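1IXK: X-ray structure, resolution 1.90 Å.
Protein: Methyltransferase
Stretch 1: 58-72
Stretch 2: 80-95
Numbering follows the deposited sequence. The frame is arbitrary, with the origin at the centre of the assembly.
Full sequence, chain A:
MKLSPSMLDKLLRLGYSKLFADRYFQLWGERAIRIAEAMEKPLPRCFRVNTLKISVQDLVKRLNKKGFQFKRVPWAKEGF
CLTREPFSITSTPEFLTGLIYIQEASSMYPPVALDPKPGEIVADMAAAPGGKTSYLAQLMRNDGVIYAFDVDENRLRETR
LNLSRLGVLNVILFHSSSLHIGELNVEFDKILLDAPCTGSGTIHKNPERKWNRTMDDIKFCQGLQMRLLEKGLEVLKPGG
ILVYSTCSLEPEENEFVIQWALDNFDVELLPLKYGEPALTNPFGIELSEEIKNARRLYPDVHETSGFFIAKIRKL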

# COMPACT_ATOMS: atom_id res chain seq x y z
N ASP A 58 -5.00 10.23 -23.40
CA ASP A 58 -3.97 10.98 -24.10
C ASP A 58 -2.55 10.52 -23.79
O ASP A 58 -1.71 10.42 -24.69
CB ASP A 58 -4.08 12.48 -23.81
CG ASP A 58 -5.30 13.11 -24.45
OD1 ASP A 58 -5.68 12.67 -25.56
OD2 ASP A 58 -5.88 14.04 -23.85
N LEU A 59 -2.27 10.25 -22.51
CA LEU A 59 -0.94 9.81 -22.11
C LEU A 59 -0.61 8.48 -22.77
O LEU A 59 0.51 8.28 -23.25
CB LEU A 59 -0.87 9.69 -20.58
CG LEU A 59 0.47 9.27 -19.94
CD1 LEU A 59 0.74 7.80 -20.20
CD2 LEU A 59 1.60 10.13 -20.49
N VAL A 60 -1.57 7.56 -22.78
CA VAL A 60 -1.37 6.25 -23.37
C VAL A 60 -1.01 6.35 -24.85
O VAL A 60 -0.13 5.64 -25.34
CB VAL A 60 -2.62 5.36 -23.21
CG1 VAL A 60 -2.49 4.12 -24.09
CG2 VAL A 60 -2.77 4.95 -21.75
N LYS A 61 -1.71 7.22 -25.58
CA LYS A 61 -1.44 7.38 -27.00
C LYS A 61 -0.03 7.92 -27.22
O LYS A 61 0.68 7.47 -28.11
CB LYS A 61 -2.47 8.32 -27.63
CG LYS A 61 -3.88 7.75 -27.63
CD LYS A 61 -4.89 8.79 -28.09
CE LYS A 61 -6.31 8.24 -27.99
NZ LYS A 61 -7.31 9.30 -28.26
N ARG A 62 0.38 8.86 -26.37
CA ARG A 62 1.71 9.44 -26.48
C ARG A 62 2.82 8.42 -26.25
O ARG A 62 3.81 8.39 -26.99
CB ARG A 62 1.87 10.60 -25.49
CG ARG A 62 1.09 11.84 -25.86
CD ARG A 62 1.29 12.96 -24.84
NE ARG A 62 2.70 13.22 -24.56
CZ ARG A 62 3.16 14.33 -23.98
NH1 ARG A 62 2.31 15.28 -23.61
NH2 ARG A 62 4.46 14.48 -23.76
N LEU A 63 2.68 7.60 -25.21
CA LEU A 63 3.69 6.59 -24.91
C LEU A 63 3.73 5.47 -25.94
O LEU A 63 4.81 5.02 -26.34
CB LEU A 63 3.45 5.99 -23.51
CG LEU A 63 3.84 6.91 -22.34
CD1 LEU A 63 3.75 6.14 -21.02
CD2 LEU A 63 5.27 7.40 -22.55
N ASN A 64 2.56 5.02 -26.38
CA ASN A 64 2.48 3.96 -27.37
C ASN A 64 3.19 4.41 -28.65
O ASN A 64 3.90 3.64 -29.29
CB ASN A 64 1.01 3.63 -27.69
CG ASN A 64 0.38 2.68 -26.69
OD1 ASN A 64 -0.83 2.49 -26.69
ND2 ASN A 64 1.20 2.05 -25.85
N LYS A 65 2.99 5.68 -29.00
CA LYS A 65 3.60 6.24 -30.20
C LYS A 65 5.13 6.17 -30.13
O LYS A 65 5.80 6.08 -31.17
CB LYS A 65 3.17 7.69 -30.38
CG LYS A 65 3.59 8.29 -31.72
CD LYS A 65 4.08 9.72 -31.55
CE LYS A 65 5.39 9.77 -30.77
NZ LYS A 65 5.92 11.15 -30.63
N LYS A 66 5.68 6.22 -28.92
CA LYS A 66 7.12 6.18 -28.73
C LYS A 66 7.70 4.77 -28.64
O LYS A 66 8.91 4.60 -28.52
CB LYS A 66 7.51 6.98 -27.49
CG LYS A 66 7.12 8.44 -27.55
CD LYS A 66 7.72 9.23 -26.40
CE LYS A 66 7.34 10.69 -26.49
NZ LYS A 66 8.14 11.51 -25.55
N GLY A 67 6.84 3.76 -28.69
CA GLY A 67 7.32 2.39 -28.63
C GLY A 67 7.04 1.64 -27.34
O GLY A 67 7.32 0.45 -27.24
N PHE A 68 6.51 2.33 -26.34
CA PHE A 68 6.21 1.67 -25.07
C PHE A 68 4.91 0.89 -25.15
O PHE A 68 3.97 1.31 -25.83
CB PHE A 68 6.11 2.69 -23.93
CG PHE A 68 7.38 3.43 -23.66
CD1 PHE A 68 7.74 4.54 -24.41
CD2 PHE A 68 8.24 3.00 -22.65
CE1 PHE A 68 8.93 5.22 -24.16
CE2 PHE A 68 9.43 3.67 -22.39
CZ PHE A 68 9.78 4.79 -23.15
N GLN A 69 4.86 -0.25 -24.48
CA GLN A 69 3.65 -1.07 -24.43
C GLN A 69 3.45 -1.41 -22.96
O GLN A 69 4.41 -1.54 -22.21
CB GLN A 69 3.81 -2.33 -25.28
CG GLN A 69 4.10 -2.04 -26.75
CD GLN A 69 4.16 -3.28 -27.61
OE1 GLN A 69 4.79 -4.28 -27.24
NE2 GLN A 69 3.53 -3.23 -28.77
N PHE A 70 2.19 -1.53 -22.54
CA PHE A 70 1.90 -1.80 -21.14
C PHE A 70 0.51 -2.38 -20.92
O PHE A 70 -0.35 -2.28 -21.79
CB PHE A 70 2.04 -0.51 -20.34
CG PHE A 70 1.66 0.72 -21.12
CD1 PHE A 70 2.62 1.44 -21.83
CD2 PHE A 70 0.33 1.14 -21.19
CE1 PHE A 70 2.27 2.56 -22.59
CE2 PHE A 70 -0.03 2.26 -21.95
CZ PHE A 70 0.94 2.96 -22.66
N LYS A 71 0.31 -2.98 -19.75
CA LYS A 71 -0.97 -3.57 -19.39
C LYS A 71 -1.55 -2.81 -18.20
O LYS A 71 -0.81 -2.26 -17.39
CB LYS A 71 -0.80 -5.03 -18.98
CG LYS A 71 -0.16 -5.92 -20.03
CD LYS A 71 0.02 -7.33 -19.48
CE LYS A 71 0.86 -7.31 -18.20
NZ LYS A 71 1.04 -8.67 -17.63
N ARG A 72 -2.87 -2.80 -18.08
CA ARG A 72 -3.51 -2.09 -16.99
C ARG A 72 -3.33 -2.77 -15.64
O ARG A 72 -3.22 -3.99 -15.56
CB ARG A 72 -5.01 -1.96 -17.27
CG ARG A 72 -5.47 -0.56 -17.64
CD ARG A 72 -5.33 0.41 -16.47
NE ARG A 72 -6.04 -0.07 -15.28
CZ ARG A 72 -7.35 -0.30 -15.22
NH1 ARG A 72 -8.12 -0.10 -16.29
NH2 ARG A 72 -7.90 -0.72 -14.09
N PHE A 80 -0.48 1.40 -15.04
CA PHE A 80 -0.09 0.47 -16.10
C PHE A 80 1.29 -0.09 -15.78
O PHE A 80 2.10 0.58 -15.15
CB PHE A 80 -0.03 1.21 -17.44
CG PHE A 80 -1.33 1.83 -17.85
CD1 PHE A 80 -2.23 1.13 -18.65
CD2 PHE A 80 -1.65 3.12 -17.43
CE1 PHE A 80 -3.44 1.71 -19.03
CE2 PHE A 80 -2.86 3.70 -17.80
CZ PHE A 80 -3.75 3.00 -18.60
N CYS A 81 1.55 -1.32 -16.22
CA CYS A 81 2.85 -1.93 -16.01
C CYS A 81 3.45 -2.24 -17.39
O CYS A 81 2.79 -2.80 -18.27
CB CYS A 81 2.74 -3.20 -15.16
SG CYS A 81 2.25 -2.89 -13.42
N LEU A 82 4.70 -1.83 -17.57
CA LEU A 82 5.40 -2.00 -18.83
C LEU A 82 5.67 -3.43 -19.29
O LEU A 82 6.07 -4.28 -18.50
CB LEU A 82 6.71 -1.23 -18.78
CG LEU A 82 6.54 0.28 -18.73
CD1 LEU A 82 7.79 0.94 -18.14
CD2 LEU A 82 6.26 0.79 -20.14
N THR A 83 5.44 -3.66 -20.58
CA THR A 83 5.68 -4.96 -21.21
C THR A 83 6.72 -4.75 -22.30
O THR A 83 7.37 -5.69 -22.75
CB THR A 83 4.40 -5.54 -21.83
OG1 THR A 83 3.82 -4.59 -22.73
CG2 THR A 83 3.39 -5.88 -20.74
N ARG A 84 6.87 -3.49 -22.72
CA ARG A 84 7.87 -3.13 -23.72
C ARG A 84 8.38 -1.74 -23.37
O ARG A 84 7.65 -0.75 -23.45
CB ARG A 84 7.28 -3.10 -25.14
CG ARG A 84 8.35 -2.88 -26.23
CD ARG A 84 7.75 -2.98 -27.63
NE ARG A 84 8.75 -3.16 -28.68
CZ ARG A 84 9.52 -2.19 -29.18
NH1 ARG A 84 10.40 -2.48 -30.13
NH2 ARG A 84 9.40 -0.94 -28.75
N GLU A 85 9.64 -1.67 -22.97
CA GLU A 85 10.24 -0.41 -22.60
C GLU A 85 11.42 -0.20 -23.53
O GLU A 85 12.56 -0.49 -23.16
CB GLU A 85 10.72 -0.45 -21.16
CG GLU A 85 10.92 0.91 -20.53
CD GLU A 85 11.33 0.82 -19.07
OE1 GLU A 85 11.25 -0.29 -18.50
OE2 GLU A 85 11.72 1.85 -18.49
N PRO A 86 11.16 0.31 -24.75
CA PRO A 86 12.29 0.51 -25.66
C PRO A 86 13.44 1.12 -24.88
O PRO A 86 14.46 0.44 -24.68
CB PRO A 86 11.72 1.45 -26.73
CG PRO A 86 10.58 2.11 -26.07
CD PRO A 86 9.97 0.99 -25.27
N PHE A 87 13.28 2.37 -24.45
CA PHE A 87 14.33 3.03 -23.67
C PHE A 87 13.73 3.36 -22.31
O PHE A 87 12.53 3.21 -22.11
CB PHE A 87 14.83 4.32 -24.36
CG PHE A 87 13.74 5.30 -24.71
CD1 PHE A 87 12.83 5.02 -25.74
CD2 PHE A 87 13.61 6.51 -24.02
CE1 PHE A 87 11.82 5.93 -26.07
CE2 PHE A 87 12.61 7.42 -24.35
CZ PHE A 87 11.71 7.13 -25.38
N SER A 88 14.57 3.78 -21.37
CA SER A 88 14.13 4.11 -20.01
C SER A 88 12.92 5.03 -19.98
O SER A 88 12.95 6.12 -20.55
CB SER A 88 15.27 4.74 -19.22
OG SER A 88 14.86 5.03 -17.90
N ILE A 89 11.87 4.59 -19.29
CA ILE A 89 10.65 5.37 -19.18
C ILE A 89 10.90 6.67 -18.42
O ILE A 89 10.19 7.66 -18.62
CB ILE A 89 9.53 4.57 -18.47
CG1 ILE A 89 8.23 5.37 -18.46
CG2 ILE A 89 9.95 4.23 -17.05
CD1 ILE A 89 7.65 5.61 -19.83
N THR A 90 11.91 6.67 -17.56
CA THR A 90 12.24 7.87 -16.79
C THR A 90 13.04 8.89 -17.61
O THR A 90 13.35 9.97 -17.13
CB THR A 90 13.03 7.50 -15.50
OG1 THR A 90 14.11 6.63 -15.83
CG2 THR A 90 12.11 6.81 -14.50
N SER A 91 13.35 8.55 -18.85
CA SER A 91 14.09 9.46 -19.72
C SER A 91 13.13 10.17 -20.67
O SER A 91 13.54 11.01 -21.47
CB SER A 91 15.15 8.71 -20.52
OG SER A 91 16.17 8.18 -19.68
N THR A 92 11.85 9.83 -20.58
CA THR A 92 10.83 10.43 -21.43
C THR A 92 10.38 11.79 -20.92
O THR A 92 10.46 12.07 -19.73
CB THR A 92 9.57 9.55 -21.50
OG1 THR A 92 8.99 9.44 -20.19
CG2 THR A 92 9.92 8.16 -22.01
N PRO A 93 9.90 12.66 -21.84
CA PRO A 93 9.44 13.99 -21.45
C PRO A 93 8.22 13.83 -20.54
O PRO A 93 7.98 14.65 -19.65
CB PRO A 93 9.07 14.63 -22.79
CG PRO A 93 9.99 13.95 -23.75
CD PRO A 93 9.92 12.51 -23.30
N GLU A 94 7.45 12.77 -20.78
CA GLU A 94 6.26 12.46 -19.99
C GLU A 94 6.62 12.39 -18.51
O GLU A 94 5.97 13.00 -17.66
CB GLU A 94 5.66 11.12 -20.41
CG GLU A 94 4.91 11.11 -21.75
CD GLU A 94 5.80 11.36 -22.95
OE1 GLU A 94 7.01 11.06 -22.87
OE2 GLU A 94 5.29 11.86 -23.97
N PHE A 95 7.68 11.64 -18.20
CA PHE A 95 8.12 11.49 -16.82
C PHE A 95 8.78 12.76 -16.28
O PHE A 95 8.52 13.16 -15.14
CB PHE A 95 9.10 10.32 -16.71
CG PHE A 95 9.73 10.19 -15.35
CD1 PHE A 95 10.93 10.82 -15.06
CD2 PHE A 95 9.09 9.47 -14.35
CE1 PHE A 95 11.49 10.74 -13.79
CE2 PHE A 95 9.64 9.38 -13.07
CZ PHE A 95 10.84 10.02 -12.79

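Backbone pairing sets the frame. Strand 69-72 runs antiparallel to 80-82, with Lys-71 N to Cys-81 O at 2.9 Å and Cys-81 N to Lys-71 O at 2.8 Å. A bulge follows: Gln-69 O accepts from both Thr-83 N (2.9 Å) and Arg-84 N (3.2 Å), while Gln-69 N reaches Arg-84 O at 3.0 Å, so pairing continues past the slipped register.

Aromatic packing buries Phe-68 and Phe-80. The buried Phe-68 ring is sandwiched, with Pro-86 CG 3.9 Å from its centroid over one face and Ile-89 CD1 4.0 Å from it over the other; its edge meets the face of Phe-87. Flat rings suit such a slot because both faces accept C-H groups. Phe-80 repeats the scheme, taking Arg-72 CD over one face and the edge of Phe-70 on the opposite one, while Val-60 CG2 lies 3.8 Å from Phe-80 CZ.

Charge closes the helical end. Glu-94, largely buried, gathers two long, flexible cations: Arg-62 NH2 lies 2.8 Å from Glu-94 OE2, and Lys-66 NZ 2.9 Å from Glu-94 OE1.

Gly-67 leaves helical geometry in a Schellman motif; its positive phi calls for glycine, and its O accepts from Arg-84 NH2 at 2.9 Å.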